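CD160 antigen (Homo sapiens, PDB 6NGG) acts as an immune-cell receptor for MHC class I molecules and TNFRSF14 (HVEM), delivering stimulatory or inhibitory signals. Local coordinates at residues Q76-C88 against I96-T108. The protein carries 1 engineered substitution. Sequence-based numbering, arbitrary orientation.
Sequences QVTPLHSGTYQCC and IRLQGHFFSILFT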
loop_
_atom_site.group_PDB
_atom_site.type_symbol
_atom_site.label_atom_id
_atom_site.label_comp_id
_atom_site.label_asym_id
_atom_site.label_seq_id
_atom_site.Cartn_x
_atom_site.Cartn_y
_atom_site.Cartn_z
ATOM N N GLN A 76 -6.906 0.968 15.848
ATOM C CA GLN A 76 -7.487 2.153 16.384
ATOM C C GLN A 76 -6.655 3.345 15.884
ATOM O O GLN A 76 -5.402 3.405 16.096
ATOM C CB GLN A 76 -7.367 2.086 17.920
ATOM C CG GLN A 76 -7.706 3.389 18.652
ATOM C CD GLN A 76 -9.161 3.482 19.020
ATOM O OE1 GLN A 76 -9.638 2.693 19.848
ATOM N NE2 GLN A 76 -9.884 4.432 18.425
ATOM N N VAL A 77 -7.293 4.287 15.247
ATOM C CA VAL A 77 -6.576 5.443 14.718
ATOM C C VAL A 77 -6.243 6.411 15.875
ATOM O O VAL A 77 -7.108 6.824 16.600
ATOM C CB VAL A 77 -7.378 6.154 13.603
ATOM C CG1 VAL A 77 -6.651 7.364 13.028
ATOM C CG2 VAL A 77 -7.579 5.193 12.431
ATOM N N THR A 78 -4.991 6.731 16.042
ATOM C CA THR A 78 -4.518 7.774 16.996
ATOM C C THR A 78 -3.767 8.924 16.288
ATOM O O THR A 78 -3.589 8.920 15.034
ATOM C CB THR A 78 -3.543 7.121 17.993
ATOM O OG1 THR A 78 -2.267 6.893 17.345
ATOM C CG2 THR A 78 -4.122 5.832 18.560
ATOM N N PRO A 79 -3.296 9.918 17.062
ATOM C CA PRO A 79 -2.520 10.990 16.440
ATOM C C PRO A 79 -1.256 10.524 15.765
ATOM O O PRO A 79 -0.834 11.104 14.806
ATOM C CB PRO A 79 -2.236 11.947 17.631
ATOM C CG PRO A 79 -3.377 11.694 18.590
ATOM C CD PRO A 79 -3.498 10.186 18.505
ATOM N N LEU A 80 -0.662 9.435 16.234
ATOM C CA LEU A 80 0.434 8.824 15.547
ATOM C C LEU A 80 0.150 8.582 14.062
ATOM O O LEU A 80 1.063 8.546 13.299
ATOM C CB LEU A 80 0.773 7.470 16.170
ATOM C CG LEU A 80 2.201 6.993 16.410
ATOM C CD1 LEU A 80 3.205 8.049 16.821
ATOM C CD2 LEU A 80 2.027 5.965 17.554
ATOM N N HIS A 81 -1.089 8.319 13.701
ATOM C CA HIS A 81 -1.420 7.990 12.289
ATOM C C HIS A 81 -1.704 9.151 11.340
ATOM O O HIS A 81 -1.900 8.908 10.138
ATOM C CB HIS A 81 -2.590 6.984 12.254
ATOM C CG HIS A 81 -2.307 5.755 13.013
ATOM N ND1 HIS A 81 -2.852 5.525 14.251
ATOM C CD2 HIS A 81 -1.443 4.745 12.782
ATOM C CE1 HIS A 81 -2.368 4.405 14.739
ATOM N NE2 HIS A 81 -1.535 3.896 13.854
ATOM N N SER A 82 -1.833 10.361 11.878
ATOM C CA SER A 82 -2.029 11.558 11.094
ATOM C C SER A 82 -0.808 11.748 10.253
ATOM O O SER A 82 0.260 11.762 10.771
ATOM C CB SER A 82 -2.093 12.820 11.971
ATOM O OG SER A 82 -3.340 12.993 12.467
ATOM N N GLY A 83 -1.001 11.962 8.975
ATOM C CA GLY A 83 0.073 12.325 8.031
ATOM C C GLY A 83 -0.257 11.923 6.618
ATOM O O GLY A 83 -1.398 11.549 6.334
ATOM N N THR A 84 0.790 11.858 5.781
ATOM C CA THR A 84 0.683 11.734 4.357
ATOM C C THR A 84 1.300 10.371 4.005
ATOM O O THR A 84 2.388 10.035 4.536
ATOM C CB THR A 84 1.399 12.899 3.621
ATOM O OG1 THR A 84 0.633 14.106 3.786
ATOM C CG2 THR A 84 1.439 12.650 2.123
ATOM N N TYR A 85 0.545 9.583 3.261
ATOM C CA TYR A 85 0.935 8.238 2.922
ATOM C C TYR A 85 1.083 8.044 1.406
ATOM O O TYR A 85 0.489 8.737 0.612
ATOM C CB TYR A 85 -0.138 7.255 3.415
ATOM C CG TYR A 85 -0.326 7.131 4.917
ATOM C CD1 TYR A 85 -1.067 8.095 5.654
ATOM C CD2 TYR A 85 0.213 6.081 5.619
ATOM C CE1 TYR A 85 -1.272 7.951 7.021
ATOM C CE2 TYR A 85 -0.012 5.923 6.998
ATOM C CZ TYR A 85 -0.720 6.905 7.703
ATOM O OH TYR A 85 -0.941 6.791 9.075
ATOM N N GLN A 86 1.851 7.041 1.036
ATOM C CA GLN A 86 2.040 6.670 -0.350
ATOM C C GLN A 86 2.325 5.197 -0.445
ATOM O O GLN A 86 3.164 4.670 0.302
ATOM C CB GLN A 86 3.192 7.469 -0.960
ATOM C CG GLN A 86 3.262 7.301 -2.473
ATOM C CD GLN A 86 4.384 8.057 -3.158
ATOM O OE1 GLN A 86 4.158 8.572 -4.273
ATOM N NE2 GLN A 86 5.565 8.137 -2.552
ATOM N N CYS A 87 1.612 4.577 -1.371
ATOM C CA CYS A 87 1.841 3.190 -1.832
ATOM C C CYS A 87 2.943 3.212 -2.903
ATOM O O CYS A 87 2.865 4.000 -3.870
ATOM C CB CYS A 87 0.579 2.638 -2.507
ATOM S SG CYS A 87 -0.871 2.411 -1.411
ATOM N N CYS A 88 3.902 2.279 -2.797
ATOM C CA CYS A 88 4.939 2.121 -3.791
ATOM C C CYS A 88 5.209 0.656 -4.119
ATOM O O CYS A 88 4.839 -0.257 -3.376
ATOM C CB CYS A 88 6.209 2.823 -3.256
ATOM S SG CYS A 88 5.961 4.637 -3.186
ATOM N N ILE A 96 12.782 -1.002 -11.711
ATOM C CA ILE A 96 11.668 -0.061 -11.855
ATOM C C ILE A 96 10.822 0.146 -10.596
ATOM O O ILE A 96 10.558 -0.798 -9.856
ATOM C CB ILE A 96 10.732 -0.487 -12.981
ATOM C CG1 ILE A 96 11.476 -0.378 -14.316
ATOM C CG2 ILE A 96 9.507 0.410 -13.015
ATOM C CD1 ILE A 96 10.881 -1.267 -15.380
ATOM N N ARG A 97 10.383 1.388 -10.393
ATOM C CA ARG A 97 9.556 1.769 -9.281
ATOM C C ARG A 97 8.216 2.191 -9.864
ATOM O O ARG A 97 8.124 2.677 -10.993
ATOM C CB ARG A 97 10.184 2.958 -8.517
ATOM C CG ARG A 97 9.803 4.293 -9.206
ATOM C CD ARG A 97 10.117 5.652 -8.563
ATOM N NE ARG A 97 10.382 6.644 -9.636
ATOM C CZ ARG A 97 10.369 7.981 -9.512
ATOM N NH1 ARG A 97 10.087 8.570 -8.337
ATOM N NH2 ARG A 97 10.657 8.744 -10.584
ATOM N N LEU A 98 7.154 2.013 -9.117
ATOM C CA LEU A 98 5.895 2.676 -9.418
ATOM C C LEU A 98 5.473 3.361 -8.108
ATOM O O LEU A 98 5.788 2.878 -7.019
ATOM C CB LEU A 98 4.795 1.713 -9.903
ATOM C CG LEU A 98 4.962 1.034 -11.284
ATOM C CD1 LEU A 98 3.845 0.030 -11.453
ATOM C CD2 LEU A 98 4.958 2.105 -12.339
ATOM N N GLN A 99 4.821 4.492 -8.226
ATOM C CA GLN A 99 4.411 5.234 -7.046
ATOM C C GLN A 99 2.929 5.457 -7.188
ATOM O O GLN A 99 2.443 5.717 -8.292
ATOM C CB GLN A 99 5.021 6.614 -7.076
ATOM C CG GLN A 99 6.502 6.748 -6.909
ATOM C CD GLN A 99 6.876 8.203 -7.155
ATOM O OE1 GLN A 99 7.554 8.532 -8.135
ATOM N NE2 GLN A 99 6.367 9.093 -6.307
ATOM N N GLY A 100 2.234 5.427 -6.078
ATOM C CA GLY A 100 0.877 5.845 -6.034
ATOM C C GLY A 100 0.734 7.320 -5.771
ATOM O O GLY A 100 1.725 8.029 -5.555
ATOM N N HIS A 101 -0.509 7.796 -5.731
ATOM C CA HIS A 101 -0.756 9.216 -5.376
ATOM C C HIS A 101 -0.685 9.364 -3.886
ATOM O O HIS A 101 -0.944 8.425 -3.170
ATOM C CB HIS A 101 -2.154 9.659 -5.816
ATOM C CG HIS A 101 -2.294 9.730 -7.290
ATOM N ND1 HIS A 101 -3.398 9.260 -7.962
ATOM C CD2 HIS A 101 -1.454 10.214 -8.233
ATOM C CE1 HIS A 101 -3.240 9.465 -9.258
ATOM N NE2 HIS A 101 -2.067 10.040 -9.446
ATOM N N PHE A 102 -0.421 10.560 -3.405
ATOM C CA PHE A 102 -0.308 10.785 -1.952
ATOM C C PHE A 102 -1.702 10.889 -1.379
ATOM O O PHE A 102 -2.545 11.454 -2.036
ATOM C CB PHE A 102 0.463 12.109 -1.728
ATOM C CG PHE A 102 1.931 12.010 -2.090
ATOM C CD1 PHE A 102 2.796 11.344 -1.270
ATOM C CD2 PHE A 102 2.433 12.576 -3.250
ATOM C CE1 PHE A 102 4.131 11.235 -1.576
ATOM C CE2 PHE A 102 3.786 12.438 -3.581
ATOM C CZ PHE A 102 4.635 11.782 -2.731
ATOM N N PHE A 103 -1.962 10.357 -0.170
ATOM C CA PHE A 103 -3.212 10.638 0.499
ATOM C C PHE A 103 -2.989 10.899 1.952
ATOM O O PHE A 103 -1.881 10.615 2.454
ATOM C CB PHE A 103 -4.203 9.465 0.263
ATOM C CG PHE A 103 -3.721 8.135 0.762
ATOM C CD1 PHE A 103 -2.861 7.344 -0.023
ATOM C CD2 PHE A 103 -4.113 7.659 2.018
ATOM C CE1 PHE A 103 -2.458 6.096 0.441
ATOM C CE2 PHE A 103 -3.699 6.414 2.474
ATOM C CZ PHE A 103 -2.876 5.631 1.661
ATOM N N SER A 104 -4.004 11.365 2.676
ATOM C CA SER A 104 -3.736 11.737 4.087
ATOM C C SER A 104 -4.795 11.235 4.972
ATOM O O SER A 104 -5.995 11.155 4.557
ATOM C CB SER A 104 -3.690 13.279 4.282
ATOM O OG SER A 104 -2.948 13.892 3.281
ATOM N N ILE A 105 -4.343 10.916 6.190
ATOM C CA ILE A 105 -5.162 10.661 7.321
ATOM C C ILE A 105 -5.013 11.871 8.256
ATOM O O ILE A 105 -3.877 12.296 8.585
ATOM C CB ILE A 105 -4.729 9.404 8.098
ATOM C CG1 ILE A 105 -5.227 8.142 7.475
ATOM C CG2 ILE A 105 -5.371 9.335 9.472
ATOM C CD1 ILE A 105 -4.913 7.977 6.057
ATOM N N LEU A 106 -6.155 12.383 8.736
ATOM C CA LEU A 106 -6.071 13.443 9.726
ATOM C C LEU A 106 -6.848 13.049 10.980
ATOM O O LEU A 106 -8.069 12.768 10.922
ATOM C CB LEU A 106 -6.558 14.772 9.164
ATOM C CG LEU A 106 -6.609 15.896 10.227
ATOM C CD1 LEU A 106 -5.203 16.374 10.605
ATOM C CD2 LEU A 106 -7.534 17.016 9.768
ATOM N N PHE A 107 -6.112 12.974 12.085
ATOM C CA PHE A 107 -6.701 12.861 13.405
ATOM C C PHE A 107 -7.228 14.240 13.839
ATOM O O PHE A 107 -6.542 15.267 13.806
ATOM C CB PHE A 107 -5.708 12.263 14.383
ATOM C CG PHE A 107 -6.307 11.852 15.692
ATOM C CD1 PHE A 107 -6.498 12.805 16.703
ATOM C CD2 PHE A 107 -6.678 10.532 15.948
ATOM C CE1 PHE A 107 -7.043 12.442 17.954
ATOM C CE2 PHE A 107 -7.225 10.156 17.209
ATOM C CZ PHE A 107 -7.399 11.110 18.205
ATOM N N THR A 108 -8.488 14.248 14.257
ATOM C CA THR A 108 -9.188 15.492 14.515
ATOM C C THR A 108 -9.556 15.730 15.978
ATOM O O THR A 108 -9.429 14.844 16.831
ATOM C CB THR A 108 -10.410 15.546 13.597
ATOM O OG1 THR A 108 -10.827 16.893 13.471
ATOM C CG2 THR A 108 -11.542 14.699 14.135
HETATM O O HOH W 1 -0.511 5.815 -2.817
#
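Tyr85 and Phe103 face each other as an antiparallel hydrogen-bonded pair in the hairpin of strands 83-91 and 97-107 of an immunoglobulin V-type domain, equivalent to its F and G strands. Tyr85 N donates almost straight to Phe103 O at 2.8 Å. Their rings lie almost parallel but slid apart; instead, Tyr85 CB sits over one face of the Phe103 ring in a CH-pi contact. The Phe103 ring takes this place because CG stands between its own backbone N and carbonyl carbon (chi1 60°), which swings CZ to 3.6 Å from Tyr85 CB. Both rings touch Leu17 of the opposing sheet, and the edge of Phe103 also meets Cys87 SG of the Cys19-Cys87 disulfide. Tyr85 CE1 packs at 3.8 Å on Ile105 CD1, while its hydroxyl donates to His81 O, tying the ring to the preceding turn, as in the tyrosine corner of Ig domains. That turn is braced from within: His81 ND1 accepts Thr78 N in its ring plane. At the same end Phe107, CG anti to its backbone N (chi1 -168°), lays one ring face against Pro79 CG and turns an edge to Val77 O; its N donates to Ser82 OG at 2.8 Å. Between the Tyr85-Phe103 and Cys88-Gln99 pairs the register shifts by one residue, and water 1 spans the break between Cys87 N and His101 O. On the face that carries Thr84 and Ser104, the extended Gln86 side chain stacks its amide on the Phe102 ring, planes 28° apart. Pairing resumes where Gly100 N donates to Cys87 O at 2.7 Å.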